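Local coordinates for lipase (Acinetobacter baumannii, PDB 4OPM), which probably hydrolyses ester bonds of lipids, as a putative triacylglycerol lipase of the alpha/beta hydrolase fold, at residues Y92-L97 with A126-G131; T46-H51 with E99-F104; G146-S151 with A216-Y221; G52-R57 with P205-L210; D224-L229 with N254-L259. One frame throughout, in Å; residues are numbered along the deposited sequence. Where two conformers were deposited one is given.

All four other contacts touch contact 1, whose helices 94-107 and 121-132 lie against the central sheet of an alpha/beta hydrolase core. Contact 2, about 10 Å from contact 1 centre to centre, shares helix 94-107 and joins it to strand 46-50. Helix 190-220 supplies one side of contacts 3 and 4, whose centres lie about 18 Å apart. Contacts 3 and 5, about 11 Å apart between centres, are tied by the salt bridge R150 NH2 to D224 OD1 at 2.7 Å. A bound polyethylene glycol lies about 4 Å from side chains of contacts 1, 3, 4 and 5, consistent with a pocket near the presumed Ser-His-Asp triad, which L53 of contact 4 approaches without touching.

Contact 1 of 5, residues Y92-L97 with A126-G131; sequences YSVPNL and ALLYAG
One leucine methyl, CD2 of L128, meets the first turn of helix 94-107 and joins it to helix 121-132, the helix that follows the presumed nucleophile elbow of this alpha/beta hydrolase fold. CD2 lies 3.7 Å from CA of P95 and 4.0 Å from CG1 of V94, so it rests against the backbone of the turn as much as against its side chains. A chi1 of -158° carries the branched end of L128 across the gap, and V94 meets it at a slant. Proline suits the first turn of a helix, where no amide hydrogen is needed for an earlier carbonyl. V94 is also packed by I125 and L121, one and two turns back on helix 121-132, while Y129 OH bonds R102 further along helix 94-107. The turn itself is fixed by S93 at the N-cap: its OG accepts from N96 N at 3.2 Å, with an N-H...O angle of 157°.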
# COMPACT_ATOMS: atom_id res chain seq x y z
N TYR A 92 -2.54 -15.42 -6.03
CA TYR A 92 -2.39 -13.97 -5.84
C TYR A 92 -3.73 -13.23 -5.61
O TYR A 92 -3.76 -12.00 -5.70
CB TYR A 92 -1.68 -13.36 -7.06
CG TYR A 92 -0.23 -13.77 -7.17
CD1 TYR A 92 0.77 -13.04 -6.54
CD2 TYR A 92 0.14 -14.86 -7.95
CE1 TYR A 92 2.11 -13.40 -6.66
CE2 TYR A 92 1.48 -15.24 -8.07
CZ TYR A 92 2.46 -14.50 -7.42
OH TYR A 92 3.78 -14.86 -7.54
N SER A 93 -4.81 -13.95 -5.28
CA SER A 93 -6.09 -13.28 -5.04
C SER A 93 -6.03 -12.42 -3.78
O SER A 93 -5.30 -12.76 -2.85
CB SER A 93 -7.22 -14.29 -4.92
OG SER A 93 -7.18 -14.96 -3.67
N VAL A 94 -6.81 -11.31 -3.75
CA VAL A 94 -6.89 -10.41 -2.59
C VAL A 94 -7.28 -11.23 -1.31
O VAL A 94 -6.58 -11.08 -0.31
CB VAL A 94 -7.81 -9.19 -2.85
CG1 VAL A 94 -8.05 -8.36 -1.57
CG2 VAL A 94 -7.22 -8.31 -3.94
N PRO A 95 -8.30 -12.15 -1.34
CA PRO A 95 -8.58 -12.96 -0.14
C PRO A 95 -7.35 -13.74 0.36
O PRO A 95 -7.14 -13.80 1.57
CB PRO A 95 -9.68 -13.92 -0.61
CG PRO A 95 -10.38 -13.17 -1.70
CD PRO A 95 -9.27 -12.45 -2.41
N ASN A 96 -6.54 -14.33 -0.55
CA ASN A 96 -5.35 -15.09 -0.13
C ASN A 96 -4.26 -14.15 0.38
O ASN A 96 -3.58 -14.48 1.36
CB ASN A 96 -4.79 -15.99 -1.24
CG ASN A 96 -3.82 -17.01 -0.70
OD1 ASN A 96 -4.07 -17.63 0.33
ND2 ASN A 96 -2.65 -17.15 -1.33
N LEU A 97 -4.11 -12.96 -0.22
CA LEU A 97 -3.12 -11.99 0.26
C LEU A 97 -3.47 -11.55 1.69
O LEU A 97 -2.59 -11.53 2.54
CB LEU A 97 -3.00 -10.78 -0.70
CG LEU A 97 -2.50 -11.09 -2.11
CD1 LEU A 97 -2.56 -9.86 -3.00
CD2 LEU A 97 -1.08 -11.67 -2.11
N ALA A 126 -6.15 -4.05 3.45
CA ALA A 126 -6.37 -3.54 4.80
C ALA A 126 -7.85 -3.64 5.21
O ALA A 126 -8.15 -4.06 6.32
CB ALA A 126 -5.86 -2.10 4.92
N LEU A 127 -8.77 -3.31 4.27
CA LEU A 127 -10.23 -3.39 4.47
C LEU A 127 -10.67 -4.83 4.75
O LEU A 127 -11.41 -5.08 5.70
CB LEU A 127 -10.98 -2.82 3.25
CG LEU A 127 -11.05 -1.27 3.18
CD1 LEU A 127 -11.37 -0.79 1.77
CD2 LEU A 127 -12.06 -0.71 4.17
N LEU A 128 -10.18 -5.79 3.94
CA LEU A 128 -10.52 -7.20 4.13
C LEU A 128 -9.98 -7.70 5.48
O LEU A 128 -10.69 -8.39 6.21
CB LEU A 128 -9.99 -8.04 2.96
CG LEU A 128 -10.66 -9.39 2.72
CD1 LEU A 128 -12.20 -9.25 2.61
CD2 LEU A 128 -10.10 -10.03 1.46
N TYR A 129 -8.76 -7.30 5.83
CA TYR A 129 -8.13 -7.65 7.09
C TYR A 129 -8.95 -7.11 8.28
O TYR A 129 -9.25 -7.88 9.20
CB TYR A 129 -6.69 -7.09 7.14
CG TYR A 129 -5.87 -7.62 8.29
CD1 TYR A 129 -6.03 -7.11 9.58
CD2 TYR A 129 -4.89 -8.58 8.09
CE1 TYR A 129 -5.26 -7.58 10.65
CE2 TYR A 129 -4.10 -9.05 9.14
CZ TYR A 129 -4.28 -8.54 10.42
OH TYR A 129 -3.53 -9.00 11.47
N ALA A 130 -9.36 -5.82 8.22
CA ALA A 130 -10.14 -5.16 9.27
C ALA A 130 -11.50 -5.81 9.48
O ALA A 130 -11.98 -5.88 10.62
CB ALA A 130 -10.33 -3.70 8.94
N GLY A 131 -12.10 -6.29 8.39
CA GLY A 131 -13.39 -6.97 8.41
C GLY A 131 -13.30 -8.39 8.96
O GLY A 131 -14.17 -8.81 9.72

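Contact 2 of 5, residues T46-H51 with E99-F104; sequences TLLLIH and EKLRRF
The carboxylate of E99 is held by two cations on the outer side of helix 94-107, while L101 of the same helix turns inward to meet strand 46-50. K100 NZ lies 2.7 Å from E99 OE1 and meets it nearly along the C-O bond direction. R103 NH1 reaches E99 OE2, also at 2.7 Å; that oxygen is approached on its anti side, 26° out of the carboxylate plane, although it lies close to the plane of the guanidinium. N96 OD1 also bonds K100 NZ, and E106 makes a second salt bridge to R103, so the network runs along more than one helical turn.

The contact across the segments is wholly apolar. L101 CD2 touches I50 CD1 at 3.6 Å and L48 CD2 at 3.9 Å. Leucines L48 and L101 approach tip to tip; nearly extended first torsions, chi1 177° and -179°, send their CD2 methyls to meet, whereas I50 comes to L101 at an angle. Leucine and isoleucine suit this buried layer, since they fill it without bringing a polar atom that would need a partner. Around them, I125 covers L101 and A126 touches I50. One helix face thus packs on the sheet while another carries charge, the amphipathic helix-on-sheet layering of the alpha/beta hydrolase fold.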
# COMPACT_ATOMS: atom_id res chain seq x y z
N THR A 46 2.29 -0.85 17.41
CA THR A 46 2.61 -1.44 16.11
C THR A 46 1.81 -0.81 14.98
O THR A 46 0.59 -0.61 15.11
CB THR A 46 2.40 -2.96 16.15
OG1 THR A 46 3.21 -3.50 17.19
CG2 THR A 46 2.76 -3.64 14.82
N LEU A 47 2.52 -0.53 13.87
CA LEU A 47 1.94 0.00 12.62
C LEU A 47 2.31 -0.91 11.47
O LEU A 47 3.49 -1.14 11.21
CB LEU A 47 2.36 1.45 12.22
CG LEU A 47 2.47 2.60 13.21
CD1 LEU A 47 2.91 3.86 12.50
CD2 LEU A 47 1.17 2.87 13.90
N LEU A 48 1.29 -1.42 10.77
CA LEU A 48 1.49 -2.28 9.61
C LEU A 48 1.17 -1.47 8.36
O LEU A 48 0.04 -0.99 8.23
CB LEU A 48 0.63 -3.56 9.70
CG LEU A 48 0.69 -4.53 8.50
CD1 LEU A 48 2.06 -5.18 8.38
CD2 LEU A 48 -0.41 -5.60 8.61
N LEU A 49 2.16 -1.29 7.46
CA LEU A 49 2.00 -0.49 6.24
C LEU A 49 1.99 -1.40 5.04
O LEU A 49 2.93 -2.17 4.85
CB LEU A 49 3.11 0.58 6.10
CG LEU A 49 3.37 1.46 7.32
CD1 LEU A 49 4.50 2.44 7.04
CD2 LEU A 49 2.12 2.20 7.73
N ILE A 50 0.89 -1.33 4.25
CA ILE A 50 0.67 -2.24 3.11
C ILE A 50 0.71 -1.49 1.78
O ILE A 50 -0.15 -0.64 1.53
CB ILE A 50 -0.69 -3.01 3.26
CG1 ILE A 50 -0.90 -3.55 4.69
CG2 ILE A 50 -0.81 -4.12 2.20
CD1 ILE A 50 -2.32 -4.04 4.96
N HIS A 51 1.70 -1.81 0.92
CA HIS A 51 1.85 -1.19 -0.40
C HIS A 51 0.78 -1.71 -1.39
O HIS A 51 0.05 -2.66 -1.09
CB HIS A 51 3.28 -1.41 -0.96
CG HIS A 51 3.58 -2.83 -1.32
ND1 HIS A 51 3.08 -3.40 -2.50
CD2 HIS A 51 4.32 -3.75 -0.67
CE1 HIS A 51 3.55 -4.64 -2.52
NE2 HIS A 51 4.31 -4.89 -1.45
N GLU A 99 -5.35 -13.24 4.02
CA GLU A 99 -5.19 -14.37 4.92
C GLU A 99 -3.70 -14.65 5.15
O GLU A 99 -3.31 -14.89 6.29
CB GLU A 99 -5.91 -15.62 4.38
CG GLU A 99 -5.89 -16.79 5.36
CD GLU A 99 -4.72 -17.74 5.24
OE1 GLU A 99 -4.09 -17.79 4.16
OE2 GLU A 99 -4.42 -18.45 6.23
N LYS A 100 -2.86 -14.61 4.09
CA LYS A 100 -1.42 -14.88 4.25
C LYS A 100 -0.74 -13.74 5.02
O LYS A 100 0.18 -13.99 5.80
CB LYS A 100 -0.73 -15.16 2.91
CG LYS A 100 -1.17 -16.48 2.25
CD LYS A 100 -0.87 -17.72 3.13
CE LYS A 100 -1.23 -19.03 2.48
NZ LYS A 100 -2.71 -19.19 2.34
N LEU A 101 -1.24 -12.49 4.86
CA LEU A 101 -0.72 -11.37 5.64
C LEU A 101 -1.04 -11.60 7.13
O LEU A 101 -0.18 -11.37 7.96
CB LEU A 101 -1.30 -10.04 5.13
CG LEU A 101 -0.82 -8.79 5.85
CD1 LEU A 101 0.66 -8.52 5.59
CD2 LEU A 101 -1.67 -7.59 5.45
N ARG A 102 -2.25 -12.12 7.45
CA ARG A 102 -2.58 -12.45 8.84
C ARG A 102 -1.60 -13.51 9.40
O ARG A 102 -1.12 -13.38 10.53
CB ARG A 102 -4.04 -12.93 8.97
CG ARG A 102 -4.44 -13.38 10.39
CD ARG A 102 -4.44 -12.24 11.39
NE ARG A 102 -4.58 -12.74 12.76
CZ ARG A 102 -4.12 -12.11 13.84
NH1 ARG A 102 -3.49 -10.95 13.72
NH2 ARG A 102 -4.30 -12.64 15.04
N ARG A 103 -1.29 -14.56 8.60
CA ARG A 103 -0.34 -15.61 9.02
C ARG A 103 1.04 -14.99 9.30
O ARG A 103 1.70 -15.38 10.27
CB ARG A 103 -0.22 -16.73 7.96
CG ARG A 103 -1.53 -17.48 7.65
CD ARG A 103 -1.99 -18.45 8.74
NE ARG A 103 -2.68 -17.78 9.85
CZ ARG A 103 -3.97 -17.45 9.87
NH1 ARG A 103 -4.74 -17.69 8.81
NH2 ARG A 103 -4.49 -16.86 10.94
N PHE A 104 1.45 -14.01 8.47
CA PHE A 104 2.70 -13.28 8.65
C PHE A 104 2.68 -12.49 9.97
O PHE A 104 3.64 -12.56 10.72
CB PHE A 104 2.98 -12.34 7.46
CG PHE A 104 4.06 -11.32 7.75
CD1 PHE A 104 5.40 -11.69 7.72
CD2 PHE A 104 3.73 -10.01 8.08
CE1 PHE A 104 6.40 -10.76 8.03
CE2 PHE A 104 4.74 -9.07 8.37
CZ PHE A 104 6.06 -9.46 8.35

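Contact 3 of 5, residues G146-S151 with A216-Y221; sequences GGIFRS and ALNKVY
The loop after strand 137-143 of this alpha/beta hydrolase fold meets the end of helix 190-220 through one isoleucine at the surface. That helix belongs to the insertion between strands 137-143 and 237-242, where cap helices commonly occur in this fold. I148 points at the helix, and its two branches find different partners. The longer one ends in CD1, 3.6 Å from CB of Y221, the first residue beyond the helix, and 3.8 Å from Y221 O; the shorter one, CG2, comes within 4.2 Å of N218 OD1, a loose van der Waals approach. Branching at CB suits a residue that has to touch two neighbours lying a turn apart. Y221 offers CB to I148 while its ring leads off elsewhere.

I148 also packs on P223 and F226, and a bound polyethylene glycol lies about 4 Å from its side chain. Further along, R150 forms a salt bridge with D224 and S151 OG bonds E255. G147 C lies over one face of the F149 ring, whose CZ occupies the place a side chain would take, so glycine suits the site. The Y221 ring is covered on one face by its own neighbour: V220 CG1 stands 3.6 Å above the plane, over the ring centre.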
# COMPACT_ATOMS: atom_id res chain seq x y z
N GLY A 146 -8.39 0.97 -2.90
CA GLY A 146 -9.26 0.25 -3.83
C GLY A 146 -10.52 -0.19 -3.10
O GLY A 146 -10.66 -0.01 -1.88
N GLY A 147 -11.41 -0.81 -3.85
CA GLY A 147 -12.69 -1.30 -3.36
C GLY A 147 -13.64 -1.39 -4.53
O GLY A 147 -13.23 -1.25 -5.68
N ILE A 148 -14.92 -1.62 -4.25
CA ILE A 148 -15.93 -1.73 -5.32
C ILE A 148 -16.97 -0.68 -5.00
O ILE A 148 -17.73 -0.82 -4.04
CB ILE A 148 -16.49 -3.18 -5.50
CG1 ILE A 148 -15.35 -4.23 -5.47
CG2 ILE A 148 -17.26 -3.24 -6.80
CD1 ILE A 148 -15.78 -5.74 -5.54
N PHE A 149 -16.97 0.40 -5.80
CA PHE A 149 -17.73 1.61 -5.51
C PHE A 149 -18.82 1.95 -6.50
O PHE A 149 -18.64 1.82 -7.71
CB PHE A 149 -16.72 2.78 -5.47
CG PHE A 149 -15.52 2.56 -4.57
CD1 PHE A 149 -15.64 2.60 -3.19
CD2 PHE A 149 -14.26 2.32 -5.12
CE1 PHE A 149 -14.53 2.39 -2.36
CE2 PHE A 149 -13.14 2.12 -4.29
CZ PHE A 149 -13.29 2.15 -2.91
N ARG A 150 -19.94 2.50 -5.98
CA ARG A 150 -21.04 3.01 -6.80
C ARG A 150 -20.63 4.31 -7.48
O ARG A 150 -21.10 4.60 -8.57
CB ARG A 150 -22.29 3.26 -5.95
CG ARG A 150 -22.92 1.99 -5.42
CD ARG A 150 -24.26 2.23 -4.76
NE ARG A 150 -24.47 1.28 -3.67
CZ ARG A 150 -24.90 0.02 -3.83
NH1 ARG A 150 -25.19 -0.44 -5.04
NH2 ARG A 150 -25.04 -0.77 -2.78
N SER A 151 -19.73 5.10 -6.83
CA SER A 151 -19.30 6.41 -7.32
C SER A 151 -18.08 6.30 -8.26
O SER A 151 -17.56 7.33 -8.70
CB SER A 151 -19.02 7.36 -6.16
OG SER A 151 -17.91 6.95 -5.40
N ALA A 216 -11.00 -11.05 -12.18
CA ALA A 216 -11.92 -12.12 -11.79
C ALA A 216 -12.68 -11.76 -10.50
O ALA A 216 -13.89 -11.99 -10.45
CB ALA A 216 -11.18 -13.43 -11.62
N LEU A 217 -12.00 -11.17 -9.49
CA LEU A 217 -12.62 -10.76 -8.22
C LEU A 217 -13.71 -9.71 -8.46
O LEU A 217 -14.81 -9.81 -7.90
CB LEU A 217 -11.56 -10.23 -7.23
CG LEU A 217 -12.02 -10.00 -5.80
CD1 LEU A 217 -12.12 -11.33 -5.03
CD2 LEU A 217 -11.05 -9.07 -5.07
N ASN A 218 -13.43 -8.73 -9.34
CA ASN A 218 -14.38 -7.67 -9.71
C ASN A 218 -15.62 -8.25 -10.45
O ASN A 218 -16.71 -7.66 -10.38
CB ASN A 218 -13.69 -6.61 -10.55
CG ASN A 218 -14.56 -5.40 -10.81
OD1 ASN A 218 -14.83 -4.59 -9.92
ND2 ASN A 218 -15.04 -5.28 -12.04
N LYS A 219 -15.47 -9.39 -11.15
CA LYS A 219 -16.60 -10.05 -11.82
C LYS A 219 -17.49 -10.76 -10.82
O LYS A 219 -18.69 -10.89 -11.07
CB LYS A 219 -16.13 -11.05 -12.88
CG LYS A 219 -15.54 -10.39 -14.11
CD LYS A 219 -15.01 -11.42 -15.09
CE LYS A 219 -14.35 -10.74 -16.27
NZ LYS A 219 -13.59 -11.71 -17.10
N VAL A 220 -16.91 -11.26 -9.71
CA VAL A 220 -17.64 -12.02 -8.69
C VAL A 220 -18.40 -11.09 -7.73
O VAL A 220 -19.58 -11.32 -7.47
CB VAL A 220 -16.69 -12.97 -7.90
CG1 VAL A 220 -17.42 -13.66 -6.74
CG2 VAL A 220 -16.06 -14.01 -8.82
N TYR A 221 -17.71 -10.07 -7.19
CA TYR A 221 -18.27 -9.18 -6.19
C TYR A 221 -18.71 -7.84 -6.77
O TYR A 221 -18.27 -7.43 -7.85
CB TYR A 221 -17.26 -8.99 -5.03
CG TYR A 221 -16.98 -10.31 -4.34
CD1 TYR A 221 -17.94 -10.92 -3.53
CD2 TYR A 221 -15.77 -10.98 -4.53
CE1 TYR A 221 -17.72 -12.16 -2.94
CE2 TYR A 221 -15.53 -12.23 -3.94
CZ TYR A 221 -16.51 -12.81 -3.14
OH TYR A 221 -16.31 -14.02 -2.53

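Contact 4 of 5, residues G52-R57 with P205-L210; sequences GLAGSR and PQTQKL
L53 and A54, at the two central corners of a type II beta turn, carry the loop that follows strand 46-50 onto helix 190-220. In many alpha/beta hydrolases this loop supplies an oxyanion-hole amide; here, consistently, L53 lies near the presumed triad and a bound polyethylene glycol. The turn starts at G52, whose O accepts from G55 N at 3.0 Å. L53 comes next, and its extended side chain (chi1 175°) places CD1 3.8 Å from L210 CB and 4.0 Å from T207 CG2. L53 and L210 run past each other in opposing directions, whereas T207 is met at an angle. A54 has positive phi (62°), as the third position of a type II turn requires, and its small CB sits 3.8 Å from T207 CG2. G55 closes the turn, with its O bonded to S81 OG, and R57 then faces D77 and E83 in salt bridges.

T207 divides its branches: the methyl CG2 serves both turn residues, while OG1 bonds weakly back to Q203 O within the helix. No hydrogen bond crosses between the two segments, so the turn is positioned on the helix by apolar fit, while G52 O and G55 N pair within the turn.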
# COMPACT_ATOMS: atom_id res chain seq x y z
N GLY A 52 0.75 -1.10 -2.57
CA GLY A 52 -0.21 -1.46 -3.62
C GLY A 52 0.34 -2.34 -4.72
O GLY A 52 1.46 -2.86 -4.63
N LEU A 53 -0.46 -2.49 -5.80
CA LEU A 53 -0.15 -3.36 -6.95
C LEU A 53 1.15 -2.95 -7.63
O LEU A 53 1.32 -1.78 -7.95
CB LEU A 53 -1.31 -3.33 -7.96
CG LEU A 53 -1.14 -4.07 -9.30
CD1 LEU A 53 -1.08 -5.56 -9.11
CD2 LEU A 53 -2.29 -3.74 -10.23
N ALA A 54 2.07 -3.93 -7.83
CA ALA A 54 3.40 -3.76 -8.44
C ALA A 54 4.30 -2.82 -7.62
O ALA A 54 5.40 -2.48 -8.07
CB ALA A 54 3.30 -3.27 -9.88
N GLY A 55 3.87 -2.45 -6.42
CA GLY A 55 4.67 -1.62 -5.53
C GLY A 55 5.62 -2.46 -4.71
O GLY A 55 5.92 -3.60 -5.08
N SER A 56 6.11 -1.91 -3.59
CA SER A 56 7.00 -2.64 -2.68
C SER A 56 7.03 -1.92 -1.34
O SER A 56 6.54 -0.78 -1.22
CB SER A 56 8.41 -2.76 -3.26
OG SER A 56 9.16 -1.57 -3.08
N ARG A 57 7.65 -2.55 -0.34
CA ARG A 57 7.80 -1.95 0.98
C ARG A 57 8.46 -0.56 0.91
O ARG A 57 8.12 0.31 1.72
CB ARG A 57 8.61 -2.85 1.92
CG ARG A 57 10.05 -3.17 1.48
CD ARG A 57 10.58 -4.37 2.22
NE ARG A 57 11.81 -4.89 1.62
CZ ARG A 57 13.02 -4.75 2.15
NH1 ARG A 57 13.19 -4.09 3.29
NH2 ARG A 57 14.08 -5.28 1.54
N PRO A 205 5.56 -11.08 -14.82
CA PRO A 205 4.71 -12.29 -14.87
C PRO A 205 3.83 -12.44 -13.62
O PRO A 205 2.69 -12.89 -13.72
CB PRO A 205 5.72 -13.44 -14.99
CG PRO A 205 6.97 -12.81 -15.52
CD PRO A 205 7.00 -11.44 -14.95
N GLN A 206 4.36 -12.04 -12.45
CA GLN A 206 3.63 -12.12 -11.18
C GLN A 206 2.56 -11.02 -11.12
O GLN A 206 1.43 -11.31 -10.73
CB GLN A 206 4.57 -12.06 -9.98
CG GLN A 206 5.54 -13.24 -9.92
CD GLN A 206 6.42 -13.18 -8.71
OE1 GLN A 206 6.01 -13.53 -7.60
NE2 GLN A 206 7.67 -12.76 -8.90
N THR A 207 2.89 -9.79 -11.54
CA THR A 207 1.95 -8.67 -11.57
C THR A 207 0.77 -9.01 -12.49
O THR A 207 -0.37 -8.71 -12.14
CB THR A 207 2.66 -7.38 -12.02
OG1 THR A 207 3.86 -7.23 -11.27
CG2 THR A 207 1.79 -6.15 -11.83
N GLN A 208 1.05 -9.65 -13.65
CA GLN A 208 0.01 -10.06 -14.59
C GLN A 208 -0.97 -11.04 -13.89
O GLN A 208 -2.18 -10.91 -14.07
CB GLN A 208 0.64 -10.69 -15.85
CG GLN A 208 -0.37 -11.12 -16.94
CD GLN A 208 -1.11 -9.97 -17.61
OE1 GLN A 208 -2.15 -9.49 -17.14
NE2 GLN A 208 -0.60 -9.53 -18.76
N LYS A 209 -0.44 -11.97 -13.08
CA LYS A 209 -1.27 -12.95 -12.35
C LYS A 209 -2.16 -12.21 -11.33
O LYS A 209 -3.35 -12.53 -11.23
CB LYS A 209 -0.40 -14.01 -11.65
CG LYS A 209 0.21 -15.01 -12.62
CD LYS A 209 1.15 -15.98 -11.93
CE LYS A 209 1.56 -17.09 -12.86
NZ LYS A 209 2.50 -18.04 -12.21
N LEU A 210 -1.58 -11.23 -10.61
CA LEU A 210 -2.29 -10.41 -9.63
C LEU A 210 -3.46 -9.68 -10.31
O LEU A 210 -4.59 -9.72 -9.83
CB LEU A 210 -1.32 -9.39 -8.98
CG LEU A 210 -0.50 -9.91 -7.81
CD1 LEU A 210 0.86 -9.23 -7.75
CD2 LEU A 210 -1.23 -9.70 -6.50

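Contact 5 of 5, residues D224-L229 with N254-L259; sequences DSFAVL and NELKRL
Apolar packing carries most of this contact between helix 223-231, which precedes strand 237-242, and helix 251-259, which links that strand to parallel strand 267-269 in a beta-alpha-beta crossover of the alpha/beta hydrolase fold. The F226 ring is reached at its rim by both leucines: L259 CD1 lies 3.7 Å from CD2, and L256 CD2 lies 3.8 Å from CZ, in the ring plane. Each leucine crosses the phenylalanine at about a right angle. A chi1 of -172° swings the F226 ring out toward the other helix. The second methyl of L259, CD2, rests 4.0 Å from CB of A227, where a small side chain suits a close backbone approach: the A227 and L259 CA atoms are 6.5 Å apart. The segment axes pass 10.9 Å apart at an angle of 49°.

Beyond the pair, the F149 ring meets F226 edge-to-face, L127 packs on F226, and L256 packs on I239 and W241 of strand 237-242.

Polar contact between the segments is made through one water. It donates to L259 O at 2.7 Å and to A227 O at 3.2 Å. L259 ends helix 251-259, where carbonyls lack the usual amide partners ahead, and the water supplies a donor there. The chemistry thus implies a hydrophobic seam fitted by shape, with a water bridge between two carbonyl acceptors, which cannot bond each other directly.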
# COMPACT_ATOMS: atom_id res chain seq x y z
N ASP A 224 -22.56 -3.86 -3.72
CA ASP A 224 -23.40 -4.45 -2.66
C ASP A 224 -22.55 -5.32 -1.72
O ASP A 224 -22.66 -5.21 -0.51
CB ASP A 224 -24.56 -5.28 -3.25
CG ASP A 224 -25.79 -4.48 -3.63
OD1 ASP A 224 -25.83 -3.26 -3.33
OD2 ASP A 224 -26.72 -5.07 -4.23
N SER A 225 -21.66 -6.16 -2.30
CA SER A 225 -20.74 -7.02 -1.55
C SER A 225 -19.80 -6.18 -0.69
O SER A 225 -19.54 -6.51 0.47
CB SER A 225 -19.90 -7.89 -2.49
OG SER A 225 -20.64 -8.43 -3.56
N PHE A 226 -19.31 -5.08 -1.27
CA PHE A 226 -18.38 -4.18 -0.60
C PHE A 226 -19.05 -3.48 0.58
O PHE A 226 -18.42 -3.29 1.61
CB PHE A 226 -17.81 -3.17 -1.60
CG PHE A 226 -16.70 -2.33 -1.04
CD1 PHE A 226 -15.44 -2.87 -0.81
CD2 PHE A 226 -16.90 -0.98 -0.76
CE1 PHE A 226 -14.41 -2.09 -0.28
CE2 PHE A 226 -15.87 -0.19 -0.25
CZ PHE A 226 -14.63 -0.75 -0.01
N ALA A 227 -20.35 -3.13 0.43
CA ALA A 227 -21.14 -2.50 1.50
C ALA A 227 -21.32 -3.48 2.67
O ALA A 227 -21.26 -3.07 3.83
CB ALA A 227 -22.48 -2.04 0.98
N VAL A 228 -21.48 -4.79 2.36
CA VAL A 228 -21.62 -5.84 3.38
C VAL A 228 -20.30 -5.95 4.17
O VAL A 228 -20.32 -5.99 5.41
CB VAL A 228 -22.08 -7.20 2.76
CG1 VAL A 228 -21.94 -8.35 3.76
CG2 VAL A 228 -23.51 -7.11 2.25
N LEU A 229 -19.16 -5.94 3.47
CA LEU A 229 -17.85 -6.00 4.11
C LEU A 229 -17.62 -4.76 5.02
O LEU A 229 -17.26 -4.93 6.18
CB LEU A 229 -16.73 -6.10 3.05
CG LEU A 229 -15.28 -5.81 3.53
CD1 LEU A 229 -14.79 -6.90 4.50
CD2 LEU A 229 -14.31 -5.66 2.36
N ASN A 254 -15.57 10.03 -0.37
CA ASN A 254 -16.83 10.31 0.34
C ASN A 254 -17.67 9.05 0.47
O ASN A 254 -18.33 8.87 1.48
CB ASN A 254 -17.63 11.43 -0.34
CG ASN A 254 -17.07 12.80 -0.08
OD1 ASN A 254 -17.11 13.68 -0.94
ND2 ASN A 254 -16.50 13.02 1.11
N GLU A 255 -17.62 8.16 -0.54
CA GLU A 255 -18.34 6.90 -0.46
C GLU A 255 -17.77 6.03 0.70
O GLU A 255 -18.54 5.53 1.52
CB GLU A 255 -18.29 6.16 -1.79
CG GLU A 255 -19.22 4.96 -1.82
CD GLU A 255 -19.32 4.24 -3.14
OE1 GLU A 255 -18.91 4.80 -4.18
OE2 GLU A 255 -19.85 3.10 -3.14
N LEU A 256 -16.42 5.94 0.80
CA LEU A 256 -15.77 5.19 1.90
C LEU A 256 -16.18 5.77 3.25
O LEU A 256 -16.50 5.00 4.16
CB LEU A 256 -14.24 5.19 1.77
CG LEU A 256 -13.64 4.21 0.77
CD1 LEU A 256 -12.17 4.55 0.51
CD2 LEU A 256 -13.78 2.74 1.25
N LYS A 257 -16.24 7.12 3.36
CA LYS A 257 -16.67 7.82 4.57
C LYS A 257 -18.11 7.39 4.93
O LYS A 257 -18.36 7.08 6.09
CB LYS A 257 -16.57 9.35 4.38
CG LYS A 257 -17.29 10.21 5.45
CD LYS A 257 -16.61 10.11 6.80
CE LYS A 257 -17.16 11.08 7.81
NZ LYS A 257 -18.43 10.59 8.40
N ARG A 258 -19.02 7.34 3.95
CA ARG A 258 -20.41 6.95 4.17
C ARG A 258 -20.53 5.48 4.60
O ARG A 258 -21.39 5.15 5.42
CB ARG A 258 -21.25 7.18 2.90
CG ARG A 258 -21.48 8.65 2.54
CD ARG A 258 -22.55 8.84 1.48
NE ARG A 258 -22.21 8.24 0.18
CZ ARG A 258 -21.49 8.84 -0.77
NH1 ARG A 258 -21.01 10.06 -0.57
NH2 ARG A 258 -21.25 8.22 -1.92
N LEU A 259 -19.66 4.60 4.06
CA LEU A 259 -19.70 3.16 4.30
C LEU A 259 -19.08 2.74 5.64
O LEU A 259 -19.49 1.71 6.20
CB LEU A 259 -18.99 2.41 3.16
CG LEU A 259 -19.74 2.37 1.81
CD1 LEU A 259 -18.84 1.80 0.72
CD2 LEU A 259 -21.04 1.55 1.89
O HOH W 1 -21.19 -0.17 5.21